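Local structure of nucleoporin NUP170 (Chaetomium thermophilum, 5HAX) at residues L434-T447 and V470-H483. The protein is a nucleoporin, a building block of the nuclear pore complex, and probably serves as a structural scaffold component of the pore. Numbering follows the deposited sequence.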
ATOM      1  N   LEU A 434       6.233   4.964 -22.074  1.00 76.00           N
ATOM      2  CA  LEU A 434       5.135   5.850 -22.427  1.00 92.22           C
ATOM      3  C   LEU A 434       5.379   6.420 -23.820  1.00101.78           C
ATOM      4  O   LEU A 434       6.522   6.649 -24.224  1.00105.52           O
ATOM      5  CB  LEU A 434       4.995   6.984 -21.408  1.00 83.32           C
ATOM      6  CG  LEU A 434       4.816   6.561 -19.946  1.00 78.84           C
ATOM      7  CD1 LEU A 434       4.813   7.783 -19.037  1.00 61.34           C
ATOM      8  CD2 LEU A 434       3.541   5.742 -19.752  1.00 60.11           C
ATOM      9  N   GLU A 435       4.293   6.640 -24.557  1.00 97.83           N
ATOM     10  CA  GLU A 435       4.400   7.053 -25.948  1.00 92.18           C
ATOM     11  C   GLU A 435       5.024   8.443 -26.063  1.00 90.55           C
ATOM     12  O   GLU A 435       5.121   9.198 -25.093  1.00 80.98           O
ATOM     13  CB  GLU A 435       3.026   7.039 -26.619  1.00 97.29           C
ATOM     14  CG  GLU A 435       2.448   5.646 -26.812  1.00115.31           C
ATOM     15  CD  GLU A 435       1.113   5.662 -27.534  1.00123.21           C
ATOM     16  OE1 GLU A 435       0.631   4.574 -27.916  1.00123.87           O
ATOM     17  OE2 GLU A 435       0.546   6.759 -27.717  1.00114.42           O
ATOM     18  N   ASN A 436       5.455   8.768 -27.282  1.00 88.33           N
ATOM     19  CA  ASN A 436       6.036  10.075 -27.556  1.00 88.73           C
ATOM     20  C   ASN A 436       5.029  11.177 -27.258  1.00 83.91           C
ATOM     21  O   ASN A 436       3.893  11.143 -27.738  1.00 81.53           O
ATOM     22  CB  ASN A 436       6.494  10.149 -29.013  1.00 95.35           C
ATOM     23  CG  ASN A 436       6.770  11.571 -29.471  1.00 98.19           C
ATOM     24  OD1 ASN A 436       6.029  12.128 -30.283  1.00 95.72           O
ATOM     25  ND2 ASN A 436       7.837  12.167 -28.953  1.00 88.04           N
ATOM     26  N   GLY A 437       5.452  12.154 -26.457  1.00 83.54           N
ATOM     27  CA  GLY A 437       4.611  13.253 -26.044  1.00 89.68           C
ATOM     28  C   GLY A 437       4.068  13.132 -24.636  1.00 90.76           C
ATOM     29  O   GLY A 437       3.612  14.134 -24.075  1.00 93.56           O
ATOM     30  N   ASN A 438       4.104  11.935 -24.050  1.00 79.90           N
ATOM     31  CA  ASN A 438       3.614  11.725 -22.693  1.00 78.49           C
ATOM     32  C   ASN A 438       4.646  12.244 -21.701  1.00 68.27           C
ATOM     33  O   ASN A 438       5.716  11.648 -21.538  1.00 71.90           O
ATOM     34  CB  ASN A 438       3.323  10.248 -22.445  1.00 85.12           C
ATOM     35  CG  ASN A 438       1.925   9.843 -22.877  1.00 83.21           C
ATOM     36  OD1 ASN A 438       0.949  10.085 -22.166  1.00 73.30           O
ATOM     37  ND2 ASN A 438       1.823   9.215 -24.043  1.00 92.18           N
ATOM     38  N   ARG A 439       4.332  13.358 -21.046  1.00 63.40           N
ATOM     39  CA  ARG A 439       5.123  13.874 -19.936  1.00 62.80           C
ATOM     40  C   ARG A 439       4.416  13.516 -18.636  1.00 52.73           C
ATOM     41  O   ARG A 439       3.290  13.964 -18.394  1.00 53.32           O
ATOM     42  CB  ARG A 439       5.305  15.387 -20.046  1.00 63.21           C
ATOM     43  CG  ARG A 439       6.231  15.976 -18.992  1.00 70.73           C
ATOM     44  CD  ARG A 439       6.345  17.485 -19.134  1.00 79.20           C
ATOM     45  NE  ARG A 439       7.593  17.994 -18.574  1.00 85.10           N
ATOM     46  CZ  ARG A 439       8.767  17.943 -19.196  1.00 84.19           C
ATOM     47  NH1 ARG A 439       9.853  18.431 -18.612  1.00 84.46           N
ATOM     48  NH2 ARG A 439       8.861  17.399 -20.405  1.00 81.49           N
ATOM     49  N   THR A 440       5.069  12.706 -17.807  1.00 50.82           N
ATOM     50  CA  THR A 440       4.487  12.321 -16.530  1.00 46.23           C
ATOM     51  C   THR A 440       4.447  13.518 -15.589  1.00 50.01           C
ATOM     52  O   THR A 440       5.406  14.288 -15.496  1.00 49.72           O
ATOM     53  CB  THR A 440       5.287  11.180 -15.900  1.00 51.29           C
ATOM     54  OG1 THR A 440       5.378  10.091 -16.827  1.00 52.98           O
ATOM     55  CG2 THR A 440       4.622  10.695 -14.613  1.00 43.04           C
ATOM     56  N   ILE A 441       3.325  13.667 -14.891  1.00 43.70           N
ATOM     57  CA  ILE A 441       3.098  14.779 -13.976  1.00 42.73           C
ATOM     58  C   ILE A 441       3.057  14.304 -12.528  1.00 43.56           C
ATOM     59  O   ILE A 441       3.690  14.896 -11.653  1.00 42.78           O
ATOM     60  CB  ILE A 441       1.800  15.533 -14.346  1.00 46.54           C
ATOM     61  CG1 ILE A 441       1.970  16.222 -15.704  1.00 53.00           C
ATOM     62  CG2 ILE A 441       1.438  16.560 -13.270  1.00 45.25           C
ATOM     63  CD1 ILE A 441       0.685  16.759 -16.286  1.00 52.27           C
ATOM     64  N   GLU A 442       2.313  13.236 -12.257  1.00 40.19           N
ATOM     65  CA  GLU A 442       2.098  12.789 -10.889  1.00 41.92           C
ATOM     66  C   GLU A 442       1.721  11.315 -10.907  1.00 44.29           C
ATOM     67  O   GLU A 442       1.157  10.818 -11.886  1.00 38.53           O
ATOM     68  CB  GLU A 442       1.004  13.620 -10.207  1.00 42.38           C
ATOM     69  CG  GLU A 442       1.004  13.540  -8.693  1.00 56.23           C
ATOM     70  CD  GLU A 442      -0.136  14.323  -8.066  1.00 61.61           C
ATOM     71  OE1 GLU A 442      -0.785  15.114  -8.785  1.00 58.79           O
ATOM     72  OE2 GLU A 442      -0.385  14.147  -6.854  1.00 67.60           O
ATOM     73  N   ILE A 443       2.045  10.625  -9.816  1.00 41.98           N
ATOM     74  CA  ILE A 443       1.708   9.217  -9.636  1.00 38.93           C
ATOM     75  C   ILE A 443       1.151   9.050  -8.230  1.00 41.87           C
ATOM     76  O   ILE A 443       1.788   9.464  -7.255  1.00 40.64           O
ATOM     77  CB  ILE A 443       2.928   8.299  -9.855  1.00 44.53           C
ATOM     78  CG1 ILE A 443       3.458   8.465 -11.283  1.00 37.30           C
ATOM     79  CG2 ILE A 443       2.556   6.840  -9.589  1.00 40.63           C
ATOM     80  CD1 ILE A 443       4.725   7.676 -11.580  1.00 38.57           C
ATOM     81  N   GLY A 444      -0.030   8.454  -8.128  1.00 39.08           N
ATOM     82  CA  GLY A 444      -0.694   8.294  -6.846  1.00 41.38           C
ATOM     83  C   GLY A 444      -1.308   6.918  -6.701  1.00 43.09           C
ATOM     84  O   GLY A 444      -1.668   6.264  -7.682  1.00 40.98           O
ATOM     85  N   LEU A 445      -1.422   6.486  -5.448  1.00 38.81           N
ATOM     86  CA  LEU A 445      -1.993   5.186  -5.123  1.00 43.94           C
ATOM     87  C   LEU A 445      -3.515   5.261  -5.176  1.00 44.23           C
ATOM     88  O   LEU A 445      -4.117   6.184  -4.619  1.00 40.82           O
ATOM     89  CB  LEU A 445      -1.521   4.747  -3.735  1.00 42.65           C
ATOM     90  CG  LEU A 445      -2.011   3.404  -3.193  1.00 45.66           C
ATOM     91  CD1 LEU A 445      -1.404   2.243  -3.963  1.00 46.73           C
ATOM     92  CD2 LEU A 445      -1.690   3.290  -1.710  1.00 48.15           C
ATOM     93  N   THR A 446      -4.136   4.290  -5.852  1.00 40.36           N
ATOM     94  CA  THR A 446      -5.590   4.238  -5.983  1.00 38.84           C
ATOM     95  C   THR A 446      -6.244   3.259  -5.021  1.00 47.95           C
ATOM     96  O   THR A 446      -7.445   3.386  -4.758  1.00 44.17           O
ATOM     97  CB  THR A 446      -5.991   3.848  -7.411  1.00 40.78           C
ATOM     98  OG1 THR A 446      -5.665   2.474  -7.648  1.00 41.19           O
ATOM     99  CG2 THR A 446      -5.288   4.725  -8.434  1.00 43.17           C
ATOM    100  N   THR A 447      -5.493   2.291  -4.506  1.00 42.64           N
ATOM    101  CA  THR A 447      -6.002   1.298  -3.576  1.00 50.28           C
ATOM    102  C   THR A 447      -5.588   1.665  -2.153  1.00 43.08           C
ATOM    103  O   THR A 447      -4.898   2.657  -1.913  1.00 43.53           O
ATOM    104  CB  THR A 447      -5.495  -0.092  -3.964  1.00 44.77           C
ATOM    105  OG1 THR A 447      -4.104  -0.013  -4.300  1.00 49.13           O
ATOM    106  CG2 THR A 447      -6.262  -0.621  -5.163  1.00 47.16           C
ATOM    107  N   VAL A 470      -6.655  -6.508  -2.554  1.00 48.16           N
ATOM    108  CA  VAL A 470      -6.401  -6.498  -3.993  1.00 57.90           C
ATOM    109  C   VAL A 470      -4.971  -6.034  -4.246  1.00 43.63           C
ATOM    110  O   VAL A 470      -4.383  -5.350  -3.395  1.00 43.56           O
ATOM    111  CB  VAL A 470      -7.405  -5.603  -4.740  1.00 59.65           C
ATOM    112  CG1 VAL A 470      -8.810  -6.173  -4.630  1.00 62.56           C
ATOM    113  CG2 VAL A 470      -7.353  -4.173  -4.216  1.00 47.30           C
ATOM    114  N   PRO A 471      -4.372  -6.386  -5.383  1.00 45.76           N
ATOM    115  CA  PRO A 471      -3.031  -5.881  -5.692  1.00 41.90           C
ATOM    116  C   PRO A 471      -3.036  -4.366  -5.822  1.00 45.46           C
ATOM    117  O   PRO A 471      -4.002  -3.770  -6.305  1.00 46.19           O
ATOM    118  CB  PRO A 471      -2.688  -6.561  -7.024  1.00 45.15           C
ATOM    119  CG  PRO A 471      -3.643  -7.696  -7.152  1.00 52.80           C
ATOM    120  CD  PRO A 471      -4.883  -7.280  -6.434  1.00 43.13           C
ATOM    121  N   GLY A 472      -1.944  -3.746  -5.384  1.00 42.55           N
ATOM    122  CA  GLY A 472      -1.848  -2.299  -5.472  1.00 42.15           C
ATOM    123  C   GLY A 472      -1.965  -1.820  -6.909  1.00 41.34           C
ATOM    124  O   GLY A 472      -1.429  -2.433  -7.835  1.00 37.43           O
ATOM    125  N   GLU A 473      -2.691  -0.718  -7.089  1.00 38.56           N
ATOM    126  CA  GLU A 473      -2.833  -0.068  -8.382  1.00 44.90           C
ATOM    127  C   GLU A 473      -2.453   1.398  -8.239  1.00 41.10           C
ATOM    128  O   GLU A 473      -2.703   2.021  -7.203  1.00 41.34           O
ATOM    129  CB  GLU A 473      -4.262  -0.199  -8.935  1.00 42.72           C
ATOM    130  CG  GLU A 473      -4.657  -1.631  -9.262  1.00 48.28           C
ATOM    131  CD  GLU A 473      -5.953  -1.728 -10.045  1.00 52.67           C
ATOM    132  OE1 GLU A 473      -6.581  -0.682 -10.311  1.00 52.02           O
ATOM    133  OE2 GLU A 473      -6.339  -2.862 -10.398  1.00 54.23           O
ATOM    134  N   PHE A 474      -1.846   1.941  -9.291  1.00 40.69           N
ATOM    135  CA  PHE A 474      -1.273   3.280  -9.261  1.00 41.55           C
ATOM    136  C   PHE A 474      -1.694   4.042 -10.507  1.00 44.84           C
ATOM    137  O   PHE A 474      -1.568   3.530 -11.624  1.00 40.43           O
ATOM    138  CB  PHE A 474       0.253   3.211  -9.167  1.00 38.97           C
ATOM    139  CG  PHE A 474       0.741   2.254  -8.122  1.00 39.66           C
ATOM    140  CD1 PHE A 474       1.022   2.691  -6.838  1.00 43.69           C
ATOM    141  CD2 PHE A 474       0.897   0.911  -8.420  1.00 47.12           C
ATOM    142  CE1 PHE A 474       1.462   1.807  -5.872  1.00 41.00           C
ATOM    143  CE2 PHE A 474       1.334   0.024  -7.458  1.00 45.83           C
ATOM    144  CZ  PHE A 474       1.617   0.474  -6.183  1.00 40.91           C
ATOM    145  N   ALA A 475      -2.199   5.255 -10.306  1.00 39.92           N
ATOM    146  CA  ALA A 475      -2.615   6.121 -11.401  1.00 42.53           C
ATOM    147  C   ALA A 475      -1.446   7.013 -11.801  1.00 39.87           C
ATOM    148  O   ALA A 475      -0.960   7.803 -10.985  1.00 39.34           O
ATOM    149  CB  ALA A 475      -3.822   6.962 -10.989  1.00 41.25           C
ATOM    150  N   VAL A 476      -1.003   6.885 -13.048  1.00 38.10           N
ATOM    151  CA  VAL A 476       0.098   7.673 -13.592  1.00 41.24           C
ATOM    152  C   VAL A 476      -0.532   8.765 -14.451  1.00 42.16           C
ATOM    153  O   VAL A 476      -1.001   8.503 -15.562  1.00 42.22           O
ATOM    154  CB  VAL A 476       1.074   6.810 -14.399  1.00 39.99           C
ATOM    155  CG1 VAL A 476       2.209   7.664 -14.961  1.00 40.99           C
ATOM    156  CG2 VAL A 476       1.623   5.688 -13.539  1.00 43.60           C
ATOM    157  N   LEU A 477      -0.538   9.994 -13.939  1.00 40.97           N
ATOM    158  CA  LEU A 477      -1.091  11.123 -14.676  1.00 41.88           C
ATOM    159  C   LEU A 477      -0.041  11.693 -15.618  1.00 45.30           C
ATOM    160  O   LEU A 477       1.064  12.039 -15.189  1.00 40.89           O
ATOM    161  CB  LEU A 477      -1.574  12.205 -13.711  1.00 42.85           C
ATOM    162  CG  LEU A 477      -2.041  13.527 -14.332  1.00 49.06           C
ATOM    163  CD1 LEU A 477      -3.311  13.327 -15.146  1.00 44.32           C
ATOM    164  CD2 LEU A 477      -2.249  14.579 -13.253  1.00 45.29           C
ATOM    165  N   THR A 478      -0.387  11.785 -16.897  1.00 45.19           N
ATOM    166  CA  THR A 478       0.421  12.466 -17.901  1.00 50.54           C
ATOM    167  C   THR A 478      -0.373  13.639 -18.466  1.00 53.92           C
ATOM    168  O   THR A 478      -1.520  13.889 -18.083  1.00 47.79           O
ATOM    169  CB  THR A 478       0.840  11.514 -19.026  1.00 56.30           C
ATOM    170  OG1 THR A 478      -0.290  11.217 -19.857  1.00 55.59           O
ATOM    171  CG2 THR A 478       1.416  10.222 -18.464  1.00 55.75           C
ATOM    172  N   ASN A 479       0.252  14.361 -19.392  1.00 53.10           N
ATOM    173  CA  ASN A 479      -0.402  15.476 -20.061  1.00 50.64           C
ATOM    174  C   ASN A 479      -1.423  15.025 -21.096  1.00 49.31           C
ATOM    175  O   ASN A 479      -2.091  15.877 -21.692  1.00 58.38           O
ATOM    176  CB  ASN A 479       0.644  16.375 -20.728  1.00 57.64           C
ATOM    177  CG  ASN A 479       1.491  15.631 -21.741  1.00 63.18           C
ATOM    178  OD1 ASN A 479       1.747  14.436 -21.596  1.00 62.97           O
ATOM    179  ND2 ASN A 479       1.932  16.337 -22.776  1.00 81.08           N
ATOM    180  N   THR A 480      -1.560  13.714 -21.319  1.00 54.22           N
ATOM    181  CA  THR A 480      -2.517  13.171 -22.273  1.00 49.42           C
ATOM    182  C   THR A 480      -3.560  12.259 -21.644  1.00 53.05           C
ATOM    183  O   THR A 480      -4.600  12.026 -22.272  1.00 58.71           O
ATOM    184  CB  THR A 480      -1.790  12.382 -23.375  1.00 60.53           C
ATOM    185  OG1 THR A 480      -1.255  11.170 -22.830  1.00 71.29           O
ATOM    186  CG2 THR A 480      -0.663  13.212 -23.978  1.00 68.83           C
ATOM    187  N   GLY A 481      -3.326  11.740 -20.444  1.00 53.93           N
ATOM    188  CA  GLY A 481      -4.289  10.857 -19.822  1.00 56.06           C
ATOM    189  C   GLY A 481      -3.753  10.277 -18.528  1.00 52.25           C
ATOM    190  O   GLY A 481      -2.702  10.682 -18.026  1.00 47.49           O
ATOM    191  N   VAL A 482      -4.516   9.321 -17.998  1.00 45.98           N
ATOM    192  CA  VAL A 482      -4.195   8.621 -16.757  1.00 47.81           C
ATOM    193  C   VAL A 482      -4.004   7.149 -17.099  1.00 51.31           C
ATOM    194  O   VAL A 482      -4.917   6.511 -17.636  1.00 47.86           O
ATOM    195  CB  VAL A 482      -5.301   8.792 -15.701  1.00 51.36           C
ATOM    196  CG1 VAL A 482      -4.991   7.968 -14.449  1.00 48.83           C
ATOM    197  CG2 VAL A 482      -5.485  10.260 -15.349  1.00 49.52           C
ATOM    198  N   HIS A 483      -2.827   6.616 -16.783  1.00 47.00           N
ATOM    199  CA  HIS A 483      -2.517   5.207 -16.984  1.00 46.71           C
ATOM    200  C   HIS A 483      -2.576   4.474 -15.650  1.00 46.42           C
ATOM    201  O   HIS A 483      -2.055   4.961 -14.643  1.00 48.91           O
ATOM    202  CB  HIS A 483      -1.129   5.036 -17.605  1.00 50.36           C
ATOM    203  CG  HIS A 483      -0.908   5.856 -18.838  1.00 56.76           C
ATOM    204  ND1 HIS A 483      -1.034   5.339 -20.110  1.00 57.35           N
ATOM    205  CD2 HIS A 483      -0.566   7.158 -18.995  1.00 59.28           C
ATOM    206  CE1 HIS A 483      -0.780   6.286 -20.996  1.00 62.63           C
ATOM    207  NE2 HIS A 483      -0.494   7.400 -20.345  1.00 66.29           N
TER
HETATM  208  O   HOH W   1      -7.064   1.693  -9.891  1.00 60.49           O
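L434 lays CD2 over one face of the H483 imidazole, while N438 OD1 lies at the ring edge, 3.6 Å from NE2. The F474 ring takes L445 CD1 obliquely, at 3.5 Å from its CE1. L445 CG stands anti to the backbone N (chi1 180°), which carries the methyl to the ring. The N479 amide bonds the turn end of 434-447 twice. ND2 donates to G437 O at 3.1 Å, with that oxygen in the amide plane. OD1 accepts from R439 N at 2.9 Å, and this donor sits well above the carbonyl plane. An alanine in place of N479 would probably leave G437 O and R439 N without these mates and let the 435-438 type II turn shift. Next to it, N438 OD1 accepts from T480 OG1, the two side chains crossing at about a right angle. T478 OG1 accepts from T480 N, an ST turn that shapes the hairpin bend.

Strands 440-445 and 473-478 run antiparallel, at 158°. I441 and E442 both face L477, a classic beta bulge: I441 N donates to L477 O at 2.8 Å, and E442 N adds a weak bond. G444 and A475 exchange backbone bonds further along. I443 and V476 lie side by side, with CG1 atoms 4.0 Å apart. At the far end T447 OG1 accepts from E473 N at 3.2 Å. A water links T446 OG1 with E473 OE1, and E473 OE2 forms a salt bridge with R486.

Strand 440-445 is the outer strand of a four-stranded antiparallel sheet, consistent with a propeller blade; 473-478 lies between it and 481-487. Strand 50-57, from early in the chain, completes the sheet beside 481-487, consistent with propeller closure by early and late strands. I443 packs on F392 of strand 390-395; the F474 ring meets those of F392 and F386. A475 and L477 pack on strand 73-78.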